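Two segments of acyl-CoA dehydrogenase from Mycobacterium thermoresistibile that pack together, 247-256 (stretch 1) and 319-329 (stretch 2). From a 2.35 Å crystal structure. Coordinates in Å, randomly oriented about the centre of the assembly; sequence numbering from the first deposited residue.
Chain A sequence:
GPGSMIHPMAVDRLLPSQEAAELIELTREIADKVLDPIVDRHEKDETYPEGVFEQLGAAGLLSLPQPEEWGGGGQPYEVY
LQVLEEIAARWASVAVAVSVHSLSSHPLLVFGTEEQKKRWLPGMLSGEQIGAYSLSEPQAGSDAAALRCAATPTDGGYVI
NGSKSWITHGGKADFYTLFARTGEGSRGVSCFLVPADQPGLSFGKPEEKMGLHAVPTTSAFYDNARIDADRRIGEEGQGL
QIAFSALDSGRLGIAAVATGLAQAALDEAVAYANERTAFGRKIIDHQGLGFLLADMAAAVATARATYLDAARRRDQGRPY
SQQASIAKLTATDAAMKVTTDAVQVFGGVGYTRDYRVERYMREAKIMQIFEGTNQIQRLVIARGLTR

Stretch 1, residues 247-256: LDSGRLGIAA
Stretch 2, residues 319-329: PYSQQASIAKL

Residues 247-256 form one unbroken α-helix that continues later in the chain. Residues 321-329 form a second, also running on, with Pro 319 and Tyr 320 leading into it. The two helices run in the same general direction, their N-to-C vectors 29° apart (signed crossing angle 29°), and their axes approach to 8.2 Å. Register follows from two CA pairs: Asp 248 CA lies 5.8 Å from Ser 321 CA, and Ala 255 CA lies 4.5 Å from Lys 328 CA. Seven residues further along both chains the backbones are thus closer, with the CB of Ala 255 set against the backbone of the second helix.

Helical phi/psi values hold throughout stretch 1, with Gly 253 stretched to -41/-60. Its i to i+4 ladder is regular, from Arg 251 N to Leu 247 O at 2.9 Å through Ala 256 N to Leu 252 O at 3.0 Å; the bond from Leu 252 N to Asp 248 O, at 3.4 Å, is weak. In stretch 2, Pro 319 (-59/135, C-gamma endo) is extended, and Tyr 320 (-146/17) occupies the N-cap position. Its carbonyl accepts the first turn's bond, Ala 324 N to Tyr 320 O at 2.9 Å.

The N-terminal end of the contact is polar. Asp 248, chi1 m and chi2 4°, points toward stretch 2 and brings its carboxylate to Ser 321, whose chi1 of -129° lies between wells. Ser 321 OG sits 2.9 Å from both Asp 248 OD1 and Asp 248 OD2, so its single proton has two acceptors within reach. One water ties the same carboxylate to the start of the second helix, donating to Asp 248 OD2 at 3.2 Å and accepting from Tyr 320 N at 3.0 Å. Tyr 320, chi1 p and chi2 -72°, leaves its backbone sideways, but its ring reaches back to stretch 1: Asp 248 OD2 lies over one ring face, and Tyr 320 OH is 3.6 Å from Asp 248 CB.

Beyond this the chemistry turns apolar. Leu 252 (m, t) also starts sideways and bends inward at its end. Its CD1 is 3.9 Å from Tyr 320 CE2, while its CD2 lies 4.0 Å from Ala 324 CB and 4.2 Å from Ala 327 CB, so one leucine spans the tyrosine and two alanines. Those alanines both point toward stretch 1, and Leu 252, coming in from the side, meets both methyls with its CD2.

At the close end, Ala 255 also points toward its partner helix. Its CB packs 3.8 Å from Ala 327 O, 4.0 Å from Lys 328 CA and 4.3 Å from Ala 327 CB: a methyl resting directly on backbone.

Longer chains flank this seam. Arg 251 (m, t, t, chi4 164°) sets its CB 3.9 Å from Ala 324 O, and its NH1 comes 3.7 Å from Ser 325 OG. Lys 328 (t, m, t, t) places CB 3.6 Å from Arg 251 O, then leads away, its amine satisfied elsewhere in the structure.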

# COMPACT_ATOMS: atom_id res chain seq x y z
N LEU A 247 18.55 21.04 9.53
CA LEU A 247 17.46 20.11 9.13
C LEU A 247 17.99 18.79 8.55
O LEU A 247 17.58 17.69 8.99
CB LEU A 247 16.47 20.77 8.14
CG LEU A 247 15.58 21.94 8.60
CD1 LEU A 247 14.83 22.60 7.43
CD2 LEU A 247 14.61 21.55 9.71
N ASP A 248 18.91 18.92 7.58
CA ASP A 248 19.54 17.79 6.92
C ASP A 248 20.17 16.79 7.91
O ASP A 248 19.95 15.56 7.80
CB ASP A 248 20.57 18.28 5.89
CG ASP A 248 19.92 18.95 4.65
OD1 ASP A 248 18.68 19.10 4.62
OD2 ASP A 248 20.65 19.34 3.70
N SER A 249 20.90 17.32 8.89
CA SER A 249 21.56 16.49 9.91
C SER A 249 20.60 15.79 10.85
O SER A 249 20.78 14.63 11.17
CB SER A 249 22.56 17.30 10.75
OG SER A 249 23.63 17.74 9.93
N GLY A 250 19.58 16.51 11.31
CA GLY A 250 18.59 15.93 12.21
C GLY A 250 17.75 14.85 11.55
O GLY A 250 17.43 13.82 12.17
N ARG A 251 17.39 15.07 10.29
CA ARG A 251 16.58 14.11 9.57
C ARG A 251 17.33 12.75 9.40
O ARG A 251 16.71 11.72 9.54
CB ARG A 251 16.05 14.70 8.24
CG ARG A 251 15.09 15.89 8.43
CD ARG A 251 14.86 16.73 7.14
NE ARG A 251 13.70 17.62 7.29
CZ ARG A 251 13.40 18.68 6.51
NH1 ARG A 251 14.17 19.01 5.48
NH2 ARG A 251 12.31 19.41 6.76
N LEU A 252 18.66 12.77 9.19
CA LEU A 252 19.49 11.52 9.16
C LEU A 252 19.65 10.80 10.50
O LEU A 252 19.56 9.57 10.56
CB LEU A 252 20.90 11.76 8.61
CG LEU A 252 21.07 12.19 7.17
CD1 LEU A 252 22.55 12.37 6.88
CD2 LEU A 252 20.44 11.16 6.20
N GLY A 253 19.93 11.56 11.56
CA GLY A 253 19.85 11.03 12.93
C GLY A 253 18.62 10.13 13.14
O GLY A 253 18.76 8.95 13.44
N ILE A 254 17.42 10.68 12.94
CA ILE A 254 16.17 9.96 13.15
C ILE A 254 15.94 8.78 12.18
O ILE A 254 15.36 7.75 12.59
CB ILE A 254 14.96 10.94 13.12
CG1 ILE A 254 15.04 11.91 14.30
CG2 ILE A 254 13.62 10.19 13.09
CD1 ILE A 254 15.23 11.28 15.69
N ALA A 255 16.38 8.92 10.93
CA ALA A 255 16.39 7.79 9.99
C ALA A 255 17.18 6.63 10.59
O ALA A 255 16.72 5.50 10.52
CB ALA A 255 16.97 8.18 8.65
N ALA A 256 18.32 6.91 11.22
CA ALA A 256 19.15 5.85 11.84
C ALA A 256 18.47 5.24 13.06
O ALA A 256 18.53 4.01 13.24
CB ALA A 256 20.53 6.37 12.22
N PRO A 319 25.84 18.07 -2.08
CA PRO A 319 24.43 18.28 -1.73
C PRO A 319 23.72 16.97 -1.32
O PRO A 319 23.89 15.94 -1.97
CB PRO A 319 23.82 18.84 -3.03
CG PRO A 319 24.87 18.63 -4.11
CD PRO A 319 26.17 18.65 -3.40
N TYR A 320 22.95 17.01 -0.24
CA TYR A 320 22.33 15.79 0.29
C TYR A 320 20.93 16.02 0.94
O TYR A 320 20.41 15.18 1.66
CB TYR A 320 23.29 15.04 1.23
CG TYR A 320 23.48 15.68 2.57
CD1 TYR A 320 24.20 16.86 2.70
CD2 TYR A 320 22.93 15.11 3.71
CE1 TYR A 320 24.38 17.46 3.92
CE2 TYR A 320 23.10 15.70 4.95
CZ TYR A 320 23.83 16.88 5.05
OH TYR A 320 24.01 17.48 6.28
N SER A 321 20.35 17.17 0.63
CA SER A 321 19.07 17.61 1.17
C SER A 321 17.88 16.73 0.75
O SER A 321 17.15 16.26 1.62
CB SER A 321 18.83 19.04 0.72
OG SER A 321 18.50 19.83 1.84
N GLN A 322 17.68 16.54 -0.56
CA GLN A 322 16.63 15.67 -1.07
C GLN A 322 16.75 14.27 -0.46
O GLN A 322 15.77 13.70 0.00
CB GLN A 322 16.70 15.52 -2.61
CG GLN A 322 16.05 16.62 -3.46
CD GLN A 322 14.51 16.71 -3.35
OE1 GLN A 322 13.98 17.28 -2.38
NE2 GLN A 322 13.81 16.20 -4.37
N GLN A 323 17.98 13.76 -0.46
CA GLN A 323 18.27 12.39 -0.08
C GLN A 323 18.09 12.16 1.41
O GLN A 323 17.72 11.05 1.84
CB GLN A 323 19.66 11.98 -0.59
CG GLN A 323 19.77 12.02 -2.13
CD GLN A 323 20.35 13.31 -2.72
OE1 GLN A 323 20.48 14.34 -2.04
NE2 GLN A 323 20.73 13.24 -4.01
N ALA A 324 18.31 13.21 2.20
CA ALA A 324 18.04 13.17 3.63
C ALA A 324 16.55 13.18 3.98
O ALA A 324 16.16 12.54 4.94
CB ALA A 324 18.80 14.32 4.39
N SER A 325 15.72 13.92 3.22
CA SER A 325 14.26 13.84 3.36
C SER A 325 13.70 12.46 3.00
O SER A 325 12.82 11.92 3.69
CB SER A 325 13.56 14.92 2.51
OG SER A 325 13.64 16.15 3.19
N ILE A 326 14.21 11.92 1.90
CA ILE A 326 13.84 10.60 1.42
C ILE A 326 14.23 9.55 2.49
O ILE A 326 13.40 8.71 2.87
CB ILE A 326 14.49 10.35 0.03
CG1 ILE A 326 13.77 11.18 -1.03
CG2 ILE A 326 14.51 8.88 -0.35
CD1 ILE A 326 14.45 11.12 -2.43
N ALA A 327 15.45 9.62 3.00
CA ALA A 327 15.87 8.67 4.06
C ALA A 327 14.95 8.66 5.31
O ALA A 327 14.57 7.60 5.80
CB ALA A 327 17.34 8.91 4.46
N LYS A 328 14.57 9.84 5.81
CA LYS A 328 13.74 9.95 7.01
C LYS A 328 12.31 9.42 6.78
O LYS A 328 11.81 8.63 7.57
CB LYS A 328 13.75 11.42 7.51
CG LYS A 328 13.14 11.64 8.88
CD LYS A 328 11.63 11.88 8.80
CE LYS A 328 11.06 12.16 10.19
NZ LYS A 328 9.61 11.93 10.25
N LEU A 329 11.67 9.83 5.68
CA LEU A 329 10.37 9.31 5.26
C LEU A 329 10.36 7.78 5.12
O LEU A 329 9.49 7.10 5.69
CB LEU A 329 9.95 9.91 3.91
CG LEU A 329 8.70 9.30 3.27
CD1 LEU A 329 7.45 9.79 3.97
CD2 LEU A 329 8.60 9.66 1.82
O HOH W 1 22.74 19.63 1.28